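Local structure of protein (sliding clamp) (Enterobacteria phage RB69, 1B77) at residues 1-10 with 42-50; 109-120 with 192-200. The protein probably encircles DNA as a ring of three subunits and tethers the phage DNA polymerase to its template, so that replication is processive. One frame throughout, in Å; residues are numbered along the deposited sequence.

Contact 1 of 2, residues 1-10 with 42-50; sequences MKLSKDTIAI and ANISDEIDF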
# COMPACT_ATOMS: atom_id res chain seq x y z
N MET A 1 19.37 -29.10 3.34
CA MET A 1 18.23 -28.92 4.28
C MET A 1 17.05 -28.27 3.57
O MET A 1 17.18 -27.72 2.49
CB MET A 1 18.64 -28.04 5.45
CG MET A 1 18.95 -26.61 5.05
SD MET A 1 19.07 -25.51 6.46
CE MET A 1 17.41 -25.53 7.00
N LYS A 2 15.88 -28.33 4.21
CA LYS A 2 14.68 -27.73 3.67
C LYS A 2 14.01 -26.88 4.74
O LYS A 2 14.05 -27.20 5.92
CB LYS A 2 13.71 -28.81 3.18
CG LYS A 2 14.23 -29.61 2.00
CD LYS A 2 13.16 -30.57 1.48
CE LYS A 2 13.62 -31.33 0.24
NZ LYS A 2 14.74 -32.29 0.51
N LEU A 3 13.40 -25.78 4.32
CA LEU A 3 12.70 -24.90 5.24
C LEU A 3 11.22 -24.86 4.89
O LEU A 3 10.84 -24.44 3.80
CB LEU A 3 13.28 -23.49 5.20
CG LEU A 3 14.71 -23.36 5.71
CD1 LEU A 3 15.20 -21.93 5.54
CD2 LEU A 3 14.76 -23.77 7.18
N SER A 4 10.39 -25.32 5.82
CA SER A 4 8.94 -25.32 5.62
C SER A 4 8.41 -23.91 5.89
O SER A 4 9.11 -23.07 6.46
CB SER A 4 8.28 -26.31 6.58
OG SER A 4 8.54 -25.96 7.93
N LYS A 5 7.17 -23.66 5.48
CA LYS A 5 6.55 -22.36 5.66
C LYS A 5 6.38 -21.97 7.13
O LYS A 5 6.43 -20.78 7.47
CB LYS A 5 5.19 -22.31 4.95
CG LYS A 5 5.30 -22.20 3.43
CD LYS A 5 4.90 -20.81 2.94
CE LYS A 5 5.14 -20.65 1.44
NZ LYS A 5 4.65 -19.33 0.92
N ASP A 6 6.18 -22.95 8.00
CA ASP A 6 6.04 -22.68 9.43
C ASP A 6 7.37 -22.16 9.98
O ASP A 6 7.42 -21.18 10.71
CB ASP A 6 5.65 -23.94 10.19
CG ASP A 6 4.22 -24.34 9.94
OD1 ASP A 6 3.31 -23.52 10.22
OD2 ASP A 6 4.01 -25.48 9.46
N THR A 7 8.44 -22.86 9.62
CA THR A 7 9.77 -22.46 10.05
C THR A 7 10.07 -21.08 9.48
O THR A 7 10.52 -20.20 10.21
CB THR A 7 10.83 -23.46 9.54
OG1 THR A 7 10.61 -24.72 10.18
CG2 THR A 7 12.25 -22.96 9.85
N ILE A 8 9.80 -20.90 8.19
CA ILE A 8 10.02 -19.63 7.52
C ILE A 8 9.29 -18.49 8.20
O ILE A 8 9.82 -17.38 8.32
CB ILE A 8 9.58 -19.71 6.03
CG1 ILE A 8 10.50 -20.67 5.26
CG2 ILE A 8 9.60 -18.31 5.40
CD1 ILE A 8 10.11 -20.90 3.80
N ALA A 9 8.06 -18.75 8.63
CA ALA A 9 7.27 -17.72 9.30
C ALA A 9 7.91 -17.32 10.63
O ALA A 9 7.89 -16.15 11.00
CB ALA A 9 5.83 -18.21 9.52
N ILE A 10 8.47 -18.28 11.35
CA ILE A 10 9.10 -17.94 12.62
C ILE A 10 10.41 -17.21 12.37
O ILE A 10 10.76 -16.29 13.12
CB ILE A 10 9.35 -19.19 13.49
CG1 ILE A 10 8.00 -19.85 13.83
CG2 ILE A 10 10.06 -18.78 14.78
CD1 ILE A 10 8.10 -21.18 14.60
N ALA A 42 13.28 -21.12 19.35
CA ALA A 42 12.20 -22.01 18.99
C ALA A 42 12.69 -23.34 18.44
O ALA A 42 13.74 -23.40 17.80
CB ALA A 42 11.30 -21.34 17.97
N ASN A 43 11.91 -24.38 18.71
CA ASN A 43 12.19 -25.72 18.20
C ASN A 43 11.44 -25.78 16.88
O ASN A 43 10.29 -25.36 16.81
CB ASN A 43 11.65 -26.78 19.15
CG ASN A 43 12.36 -26.80 20.47
OD1 ASN A 43 11.76 -27.10 21.50
ND2 ASN A 43 13.65 -26.50 20.46
N ILE A 44 12.09 -26.28 15.84
CA ILE A 44 11.46 -26.37 14.53
C ILE A 44 11.38 -27.81 14.04
O ILE A 44 12.04 -28.70 14.59
CB ILE A 44 12.24 -25.52 13.49
CG1 ILE A 44 13.72 -25.90 13.49
CG2 ILE A 44 12.07 -24.04 13.80
CD1 ILE A 44 14.57 -25.13 12.48
N SER A 45 10.57 -28.05 13.01
CA SER A 45 10.40 -29.40 12.48
C SER A 45 11.40 -29.73 11.38
O SER A 45 11.48 -30.88 10.94
CB SER A 45 8.97 -29.58 11.96
OG SER A 45 8.68 -28.62 10.95
N ASP A 46 12.17 -28.73 10.95
CA ASP A 46 13.17 -28.92 9.91
C ASP A 46 14.54 -29.13 10.54
O ASP A 46 14.82 -28.61 11.62
CB ASP A 46 13.22 -27.71 8.99
CG ASP A 46 11.91 -27.49 8.25
OD1 ASP A 46 11.47 -28.43 7.56
OD2 ASP A 46 11.33 -26.39 8.35
N GLU A 47 15.39 -29.89 9.86
CA GLU A 47 16.72 -30.15 10.38
C GLU A 47 17.76 -29.31 9.66
O GLU A 47 17.93 -29.44 8.45
CB GLU A 47 17.07 -31.63 10.22
CG GLU A 47 18.45 -31.96 10.77
CD GLU A 47 18.50 -31.92 12.28
OE1 GLU A 47 17.65 -31.23 12.89
OE2 GLU A 47 19.40 -32.56 12.89
N ILE A 48 18.45 -28.44 10.39
CA ILE A 48 19.49 -27.62 9.78
C ILE A 48 20.73 -28.52 9.67
O ILE A 48 21.22 -29.02 10.69
CB ILE A 48 19.82 -26.40 10.66
CG1 ILE A 48 18.57 -25.52 10.78
CG2 ILE A 48 20.99 -25.65 10.08
CD1 ILE A 48 18.74 -24.33 11.70
N ASP A 49 21.23 -28.71 8.45
CA ASP A 49 22.37 -29.60 8.24
C ASP A 49 23.72 -28.97 7.91
O ASP A 49 24.63 -29.65 7.45
CB ASP A 49 22.03 -30.66 7.19
CG ASP A 49 21.60 -30.06 5.86
OD1 ASP A 49 21.86 -28.86 5.62
OD2 ASP A 49 21.02 -30.81 5.04
N PHE A 50 23.85 -27.67 8.14
CA PHE A 50 25.13 -27.00 7.94
C PHE A 50 25.07 -25.67 8.66
O PHE A 50 23.99 -25.09 8.81
CB PHE A 50 25.49 -26.83 6.45
CG PHE A 50 24.60 -25.87 5.70
CD1 PHE A 50 23.32 -26.25 5.30
CD2 PHE A 50 25.06 -24.61 5.35
CE1 PHE A 50 22.52 -25.39 4.56
CE2 PHE A 50 24.27 -23.74 4.61
CZ PHE A 50 22.99 -24.13 4.21
O HOH W 1 16.02 -30.04 6.52
O HOH W 2 9.07 -25.71 12.18
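Asp46 reaches across to the start of helix 5-15 and puts one carboxylate oxygen, OD2, within the grip of three donors. Thr7 OG1 gives the shortest bond, 2.6 Å to Asp46 OD2, on the anti side of the carboxylate; Ser4 OG, at 2.9 Å from the same OD2, comes in on the syn side. The backbone Ser4 N meets OD2 from above the carboxylate plane in an almost straight bond (175° at the hydrogen). Ser4 is the N-cap of helix 5-15, so the negative charge of Asp46 sits close to the helix N-terminus and is probably stabilised by the helix dipole. Thr7 OG1 stands beside its own backbone N (chi1 -66°), which turns it back toward the N-terminal end of the helix; it also accepts a hydrogen bond from a water, which in turn accepts from Ser45 N.

At the chain terminus, Met1 N forms a salt bridge with Asp49 OD2 (2.9 Å), on the syn side, and is hydrogen-bonded to Glu72 as well. A second water joins Lys2 N to Glu47 O. The Met1 side chain then runs alongside Ile48, its CE 4.0 Å from Ile48 CG1, while Met1 CG meets the edge of the Phe50 ring at CE1. Its sulfur lies oblique to that ring, 5.0 Å from the centroid, a Met-aromatic contact. Farther along, Thr7 CG2 packs on Ile44, and Ile10 CG2 on Ala42 CB.

The helix thus lies against the end of strand 38-44 and the corner after it. Ile10, Ile44 and Ile48 all touch Ile29 of strand 28-32, whereas Met1 and Phe50 lean on Ile73 of strand 72-75.

Contact 2 of 2, residues 109-120 with 192-200; sequences FPVASVITEIKA and GNYKVMLWG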
# COMPACT_ATOMS: atom_id res chain seq x y z
N PHE A 109 16.55 -19.18 31.37
CA PHE A 109 15.78 -18.25 32.20
C PHE A 109 15.63 -18.70 33.65
O PHE A 109 15.27 -19.84 33.92
CB PHE A 109 14.40 -18.02 31.58
CG PHE A 109 13.68 -16.81 32.12
CD1 PHE A 109 14.04 -15.53 31.71
CD2 PHE A 109 12.66 -16.96 33.05
CE1 PHE A 109 13.39 -14.41 32.22
CE2 PHE A 109 12.00 -15.84 33.57
CZ PHE A 109 12.36 -14.57 33.15
N PRO A 110 15.90 -17.80 34.60
CA PRO A 110 15.78 -18.15 36.02
C PRO A 110 14.35 -18.51 36.44
O PRO A 110 13.40 -18.30 35.69
CB PRO A 110 16.29 -16.89 36.72
CG PRO A 110 15.98 -15.79 35.73
CD PRO A 110 16.41 -16.43 34.44
N VAL A 111 14.21 -19.06 37.64
CA VAL A 111 12.89 -19.42 38.15
C VAL A 111 12.08 -18.13 38.30
O VAL A 111 12.55 -17.16 38.89
CB VAL A 111 12.99 -20.16 39.50
CG1 VAL A 111 13.83 -19.34 40.48
CG2 VAL A 111 11.59 -20.40 40.07
N ALA A 112 10.86 -18.14 37.78
CA ALA A 112 10.01 -16.96 37.81
C ALA A 112 9.59 -16.47 39.19
O ALA A 112 9.37 -17.26 40.11
CB ALA A 112 8.77 -17.20 36.95
N SER A 113 9.49 -15.15 39.32
CA SER A 113 9.09 -14.53 40.57
C SER A 113 7.57 -14.54 40.58
O SER A 113 6.95 -14.69 41.64
CB SER A 113 9.62 -13.10 40.65
OG SER A 113 11.02 -13.06 40.48
N VAL A 114 6.97 -14.36 39.40
CA VAL A 114 5.51 -14.36 39.26
C VAL A 114 5.16 -14.84 37.85
O VAL A 114 5.87 -14.54 36.89
CB VAL A 114 4.89 -12.96 39.39
CG1 VAL A 114 3.52 -13.07 40.03
CG2 VAL A 114 5.80 -12.04 40.15
N ILE A 115 4.05 -15.56 37.73
CA ILE A 115 3.62 -16.06 36.44
C ILE A 115 2.23 -15.55 36.10
O ILE A 115 1.34 -15.57 36.94
CB ILE A 115 3.57 -17.60 36.40
CG1 ILE A 115 4.98 -18.18 36.62
CG2 ILE A 115 3.00 -18.07 35.07
CD1 ILE A 115 5.02 -19.71 36.67
N THR A 116 2.05 -15.10 34.86
CA THR A 116 0.74 -14.64 34.39
C THR A 116 0.63 -15.08 32.94
O THR A 116 1.40 -15.92 32.48
CB THR A 116 0.58 -13.09 34.49
OG1 THR A 116 -0.72 -12.71 34.01
CG2 THR A 116 1.64 -12.37 33.67
N GLU A 117 -0.33 -14.52 32.21
CA GLU A 117 -0.51 -14.88 30.82
C GLU A 117 -1.35 -13.88 30.06
O GLU A 117 -2.17 -13.17 30.64
CB GLU A 117 -1.15 -16.27 30.72
CG GLU A 117 -2.62 -16.33 31.07
CD GLU A 117 -3.15 -17.76 31.02
OE1 GLU A 117 -2.80 -18.50 30.08
OE2 GLU A 117 -3.94 -18.14 31.92
N ILE A 118 -1.14 -13.82 28.75
CA ILE A 118 -1.89 -12.91 27.90
C ILE A 118 -2.44 -13.69 26.71
O ILE A 118 -1.73 -14.47 26.08
CB ILE A 118 -0.98 -11.75 27.42
CG1 ILE A 118 -1.78 -10.76 26.58
CG2 ILE A 118 0.22 -12.32 26.66
CD1 ILE A 118 -1.08 -9.42 26.40
N LYS A 119 -3.72 -13.49 26.42
CA LYS A 119 -4.38 -14.18 25.31
C LYS A 119 -4.07 -13.49 23.99
O LYS A 119 -3.70 -12.31 23.98
CB LYS A 119 -5.90 -14.20 25.53
CG LYS A 119 -6.35 -14.86 26.83
CD LYS A 119 -7.86 -14.76 26.99
CE LYS A 119 -8.35 -15.49 28.23
NZ LYS A 119 -7.98 -16.94 28.20
N ALA A 120 -4.24 -14.22 22.90
CA ALA A 120 -3.97 -13.71 21.55
C ALA A 120 -4.63 -12.37 21.20
O ALA A 120 -3.96 -11.48 20.69
CB ALA A 120 -4.37 -14.77 20.52
N GLY A 192 -0.33 -14.69 19.22
CA GLY A 192 -0.54 -15.96 19.90
C GLY A 192 -0.83 -15.81 21.39
O GLY A 192 -0.89 -14.69 21.91
N ASN A 193 -1.03 -16.94 22.07
CA ASN A 193 -1.30 -16.97 23.51
C ASN A 193 0.04 -17.21 24.21
O ASN A 193 0.81 -18.09 23.82
CB ASN A 193 -2.25 -18.12 23.85
CG ASN A 193 -3.60 -17.97 23.18
OD1 ASN A 193 -4.35 -17.03 23.45
ND2 ASN A 193 -3.93 -18.90 22.30
N TYR A 194 0.31 -16.44 25.26
CA TYR A 194 1.56 -16.59 25.96
C TYR A 194 1.49 -16.71 27.47
O TYR A 194 0.67 -16.07 28.12
CB TYR A 194 2.49 -15.41 25.63
CG TYR A 194 2.89 -15.31 24.19
CD1 TYR A 194 2.01 -14.78 23.23
CD2 TYR A 194 4.13 -15.78 23.76
CE1 TYR A 194 2.38 -14.74 21.88
CE2 TYR A 194 4.50 -15.73 22.42
CZ TYR A 194 3.62 -15.22 21.49
OH TYR A 194 4.00 -15.18 20.17
N LYS A 195 2.38 -17.53 28.00
CA LYS A 195 2.52 -17.69 29.44
C LYS A 195 3.57 -16.62 29.73
O LYS A 195 4.63 -16.60 29.11
CB LYS A 195 3.07 -19.08 29.78
CG LYS A 195 3.44 -19.25 31.25
CD LYS A 195 3.58 -20.72 31.64
CE LYS A 195 4.69 -21.41 30.88
NZ LYS A 195 4.82 -22.85 31.27
N VAL A 196 3.29 -15.73 30.67
CA VAL A 196 4.22 -14.65 30.99
C VAL A 196 4.92 -14.87 32.33
O VAL A 196 4.29 -14.85 33.38
CB VAL A 196 3.50 -13.30 31.04
CG1 VAL A 196 4.49 -12.18 31.32
CG2 VAL A 196 2.76 -13.07 29.74
N MET A 197 6.23 -15.05 32.28
CA MET A 197 7.01 -15.27 33.49
C MET A 197 7.91 -14.06 33.78
O MET A 197 8.80 -13.72 33.00
CB MET A 197 7.84 -16.53 33.33
CG MET A 197 6.98 -17.74 33.03
SD MET A 197 7.94 -19.16 32.58
CE MET A 197 8.16 -18.86 30.81
N LEU A 198 7.66 -13.43 34.93
CA LEU A 198 8.40 -12.25 35.34
C LEU A 198 9.42 -12.57 36.43
O LEU A 198 9.13 -13.29 37.38
CB LEU A 198 7.42 -11.19 35.82
CG LEU A 198 6.30 -10.92 34.81
CD1 LEU A 198 5.19 -10.11 35.45
CD2 LEU A 198 6.87 -10.19 33.60
N TRP A 199 10.62 -12.01 36.29
CA TRP A 199 11.69 -12.26 37.25
C TRP A 199 12.44 -11.02 37.69
O TRP A 199 12.84 -10.19 36.88
CB TRP A 199 12.69 -13.24 36.67
CG TRP A 199 13.93 -13.37 37.50
CD1 TRP A 199 14.05 -14.00 38.70
CD2 TRP A 199 15.24 -12.88 37.17
NE1 TRP A 199 15.34 -13.95 39.14
CE2 TRP A 199 16.10 -13.28 38.21
CE3 TRP A 199 15.77 -12.17 36.09
CZ2 TRP A 199 17.46 -12.97 38.22
CZ3 TRP A 199 17.13 -11.86 36.09
CH2 TRP A 199 17.96 -12.27 37.15
N GLY A 200 12.67 -10.94 39.00
CA GLY A 200 13.39 -9.82 39.56
C GLY A 200 14.30 -10.29 40.69
O GLY A 200 13.86 -11.02 41.58
O HOH W 3 -1.80 -12.19 19.26
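Strands 114-118 and 194-200 pair antiparallel, starting at a classic beta bulge: Ser113 N and Val114 N both donate to Leu198 O, at 2.7 and 3.1 Å. Leu198 N returns a bond to Val114 O, and Thr116 and Ile118 each exchange two backbone bonds with Val196 and Tyr194 respectively. The pair forms one edge of the chain's six-stranded antiparallel sheet, with strand 204-210 on the other side of 194-201.

Apolar packing divides between the two faces. Thr116 holds OG1 opposite its backbone N (chi1 180°), which leaves CG2 to press tightly on Val196 CB (3.4 Å). Ile118 CG2 reaches Tyr194 CB and Val196 CG2 on this buried face, with Leu123 of helix 120-132 touching both Ile118 and Tyr194. On the other face Ile115 runs beside Met197, whose CB also meets Ala112 CB.

Around Trp199, Pro110 CG sits over the indole in a CH-pi contact, 3.5 Å from the centroid of the five-membered ring, and Phe109 CZ abuts Trp199 CB at 3.8 Å.

Side-chain oxygens add polar ties. Thr116 OG1 is hydrogen-bonded to Thr170 of strand 165-171, Ser113 OG accepts from Gly200 N, and Asn193 OD1 accepts from Ala120 N at 2.9 Å, the donor standing 44° above the amide carbonyl plane.

Overall arrangement
Both segments of contact 1 come earlier in the chain than either segment of contact 2; contact 1 belongs to the N-terminal part of the subunit, contact 2 largely to the C-terminal part. Their centres are about 26 Å apart and their nearest atoms about 9 Å, without touching. Both reach one antiparallel six-stranded sheet: contact 1 through strand 38-44, next to outer strand 28-32, and contact 2 through strands 194-201 and 114-118. Strands 215-219 and 204-210 lie between them. The sheet therefore spans both halves of the subunit, consistent with the continuous sheet joining neighbouring domains in sliding clamps. Contact 1 sets helix 5-15 beside it; contact 2 adds strand 114-118, outermost within the chain, which leads into helix 120-132.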